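Local coordinates for putative nisin-resistance protein (Streptococcus agalactiae 515, PDB 4Y68) that probably cleaves the lantibiotic nisin as a peptidase of family S41, so conferring resistance on the bacterium that carries it as a lipoprotein, at residues I134-Y137 with S138-Q142; G163-I166 with P167-G171. One frame throughout, in Å; residues are numbered along the deposited sequence.

Contact 1 and contact 2 are turns of two neighbouring helices, 131-147 and 165-171, and the centres of the two contacts lie about 9 Å apart. They meet directly: Pro-167 CB rests 3.5 Å from Ile-134 O, and Leu-141 CB approaches Gly-171 O to 3.5 Å at the other end of the interface. Between these points Tyr-137 CD1 packs 3.6 Å from Pro-167 O. Contact 2 lies deeper: its centre is about 8 Å from the centre of the chain, that of contact 1 about 17 Å. The side chains of Ile-134 and Ile-166 each lie about 4 Å from bound MES, probably from the crystallisation liquor.

Contact 1 of 2, residues I134-Y137 with S138-Q142; sequences ISHY and SGKLQ
Tyr-137 and Leu-141, one helical turn apart, lie side by side and point the same way. Leu-141 CD1 meets Tyr-137 CE1 at 3.6 Å, so one methyl branch of the leucine packs against a carbon of the phenol ring. A chi1 of -178° sets the tyrosine ring beside its own carbonyl carbon and so alongside Leu-141 CD1, while the hydroxyl is held by the backbone oxygen of Pro-124.

Backbone hydrogen bonds carry the regular alpha-helical i to i+4 pattern through the segment. Ser-138 N reaches Ile-134 O at 3.0 Å, and Gly-139 N gives a shorter bond of 2.8 Å to Ser-135 O. Lys-140 N follows with His-136 O, whereas the bond from Leu-141 N to Tyr-137 O is weak at 3.4 Å.

A water adds a bridge: it donates to Ser-135 O at 3.1 Å and accepts from Ser-138 OG at 2.9 Å. The carbonyl of Ser-135 therefore receives both a backbone N-H and a water. Polar ends of two other side chains turn to backbone oxygens, Ser-135 OG to Lys-131 and Lys-140 NZ to Pro-109.

The helix is the crossover of a beta-alpha-beta unit between the parallel strands 118-122 and 152-156, and Ile-134 and Tyr-137 face helix 165-171.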
# COMPACT_ATOMS: atom_id res chain seq x y z
N ILE A 134 7.97 3.43 12.52
CA ILE A 134 7.88 2.32 11.58
C ILE A 134 8.73 1.18 12.08
O ILE A 134 8.42 0.04 11.80
CB ILE A 134 8.31 2.69 10.13
CG1 ILE A 134 9.80 3.00 10.07
CG2 ILE A 134 7.45 3.82 9.56
CD1 ILE A 134 10.32 3.24 8.64
N SER A 135 9.78 1.48 12.83
CA SER A 135 10.62 0.44 13.44
C SER A 135 9.93 -0.23 14.65
O SER A 135 10.10 -1.43 14.91
CB SER A 135 11.97 1.03 13.86
OG SER A 135 12.62 1.65 12.76
N HIS A 136 9.14 0.54 15.38
CA HIS A 136 8.32 -0.04 16.43
C HIS A 136 7.28 -0.99 15.83
O HIS A 136 7.04 -2.06 16.36
CB HIS A 136 7.64 1.05 17.27
CG HIS A 136 6.68 0.51 18.28
ND1 HIS A 136 5.47 1.10 18.55
CD2 HIS A 136 6.75 -0.59 19.07
CE1 HIS A 136 4.83 0.40 19.46
NE2 HIS A 136 5.58 -0.64 19.79
N TYR A 137 6.68 -0.61 14.70
CA TYR A 137 5.68 -1.47 14.05
C TYR A 137 6.32 -2.76 13.56
O TYR A 137 5.86 -3.84 13.91
CB TYR A 137 5.00 -0.72 12.90
CG TYR A 137 3.88 -1.47 12.15
CD1 TYR A 137 4.16 -2.58 11.35
CD2 TYR A 137 2.57 -1.01 12.20
CE1 TYR A 137 3.13 -3.23 10.64
CE2 TYR A 137 1.54 -1.63 11.49
CZ TYR A 137 1.82 -2.74 10.72
OH TYR A 137 0.81 -3.35 10.04
N SER A 138 7.38 -2.66 12.76
CA SER A 138 8.05 -3.85 12.24
C SER A 138 8.69 -4.67 13.35
O SER A 138 8.66 -5.90 13.31
CB SER A 138 9.09 -3.48 11.17
OG SER A 138 10.10 -2.59 11.67
N GLY A 139 9.28 -4.00 14.34
CA GLY A 139 9.94 -4.69 15.45
C GLY A 139 8.99 -5.57 16.24
O GLY A 139 9.30 -6.71 16.60
N LYS A 140 7.80 -5.03 16.50
CA LYS A 140 6.74 -5.78 17.16
C LYS A 140 6.42 -7.07 16.38
O LYS A 140 6.21 -8.13 16.97
CB LYS A 140 5.50 -4.89 17.30
CG LYS A 140 4.89 -4.82 18.68
CD LYS A 140 3.68 -5.75 18.78
CE LYS A 140 2.89 -5.52 20.08
NZ LYS A 140 2.13 -4.22 20.13
N LEU A 141 6.38 -6.98 15.05
CA LEU A 141 6.07 -8.15 14.24
C LEU A 141 7.23 -9.14 14.28
O LEU A 141 7.04 -10.33 14.54
CB LEU A 141 5.78 -7.74 12.79
CG LEU A 141 4.33 -7.34 12.54
CD1 LEU A 141 4.17 -6.65 11.21
CD2 LEU A 141 3.45 -8.57 12.61
N GLN A 142 8.43 -8.63 14.01
CA GLN A 142 9.64 -9.41 14.08
C GLN A 142 9.71 -10.20 15.40
O GLN A 142 9.91 -11.41 15.39
CB GLN A 142 10.85 -8.49 13.92
CG GLN A 142 12.20 -9.14 14.07
CD GLN A 142 12.72 -9.69 12.77
OE1 GLN A 142 12.02 -10.41 12.04
NE2 GLN A 142 13.96 -9.36 12.46
O HOH W 1 12.35 -3.09 13.48

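Contact 2 of 2, residues G163-I166 with P167-G171; sequences GNMI and PMIGG
Gly-163 N lies 4.4 Å from Met-168 CE, at the lead-in to the helix, where the glycine has a positive phi (117°) and a backbone conformation that leaves no room for a side chain beside the preceding carbonyl; its own carbonyl accepts from Ser-229 OG. Asn-164 follows at the N-cap. Its OD1 accepts from Ile-166 N at 3.1 Å, the donor nitrogen sitting 38° above the plane of the side-chain carbonyl. With chi1 at -166° the amide comes back over the first turn, where Asn-164 CG packs 3.5 Å from Pro-167 CD and the two side chains cross at about a right angle. The ND2 end bonds to the backbone oxygen of Lys-128. Pro-167 falls in the first turn of helix 165-171, where its nitrogen has no hydrogen to offer and the helix does not yet need one.

Met-165 O takes a nearly straight bond from Ile-169 N at 2.8 Å. The methionine chain bends at its second and third torsions, and Met-165 CE settles 4.0 Å from Ile-169 CG1, the two side chains running alongside one another and both resting on helix 229-235. Ile-166 O then accepts from Gly-170 N at 2.9 Å, while the Ile-166 side chain touches Leu-204.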
# COMPACT_ATOMS: atom_id res chain seq x y z
N GLY A 163 -1.13 2.31 3.69
CA GLY A 163 -0.16 3.18 4.32
C GLY A 163 1.24 2.83 3.84
O GLY A 163 1.45 2.50 2.67
N ASN A 164 2.19 2.89 4.77
CA ASN A 164 3.61 2.66 4.47
C ASN A 164 3.93 1.18 4.30
O ASN A 164 3.89 0.43 5.26
CB ASN A 164 4.44 3.28 5.61
CG ASN A 164 5.91 3.43 5.26
OD1 ASN A 164 6.42 2.76 4.38
ND2 ASN A 164 6.60 4.30 6.00
N MET A 165 4.22 0.76 3.07
CA MET A 165 4.61 -0.63 2.78
C MET A 165 5.80 -1.14 3.61
O MET A 165 5.84 -2.31 4.00
CB MET A 165 4.97 -0.78 1.30
CG MET A 165 3.76 -0.92 0.39
SD MET A 165 3.33 -2.62 0.10
CE MET A 165 4.64 -3.15 -0.95
N ILE A 166 6.74 -0.26 3.91
CA ILE A 166 8.03 -0.63 4.50
C ILE A 166 7.95 -1.40 5.85
O ILE A 166 8.56 -2.45 6.00
CB ILE A 166 8.90 0.63 4.67
CG1 ILE A 166 9.37 1.10 3.29
CG2 ILE A 166 10.10 0.35 5.54
CD1 ILE A 166 10.21 2.39 3.34
N PRO A 167 7.19 -0.87 6.83
CA PRO A 167 7.02 -1.61 8.09
C PRO A 167 6.15 -2.87 7.96
O PRO A 167 6.31 -3.84 8.73
CB PRO A 167 6.34 -0.58 9.00
CG PRO A 167 5.79 0.48 8.07
CD PRO A 167 6.73 0.52 6.93
N MET A 168 5.24 -2.88 6.99
CA MET A 168 4.39 -4.05 6.75
C MET A 168 5.18 -5.20 6.17
O MET A 168 5.18 -6.31 6.71
CB MET A 168 3.22 -3.70 5.82
CG MET A 168 2.22 -2.79 6.45
SD MET A 168 0.72 -2.62 5.48
CE MET A 168 0.25 -1.03 6.15
N ILE A 169 5.85 -4.95 5.06
CA ILE A 169 6.63 -6.00 4.44
C ILE A 169 7.80 -6.33 5.36
O ILE A 169 8.08 -7.50 5.59
CB ILE A 169 7.17 -5.61 3.05
CG1 ILE A 169 6.03 -5.47 2.04
CG2 ILE A 169 8.15 -6.69 2.57
CD1 ILE A 169 5.23 -6.73 1.83
N GLY A 170 8.46 -5.30 5.87
CA GLY A 170 9.59 -5.48 6.77
C GLY A 170 9.35 -6.36 8.00
O GLY A 170 10.15 -7.25 8.31
N GLY A 171 8.26 -6.11 8.71
CA GLY A 171 7.96 -6.87 9.90
C GLY A 171 7.70 -8.33 9.56
O GLY A 171 7.93 -9.21 10.39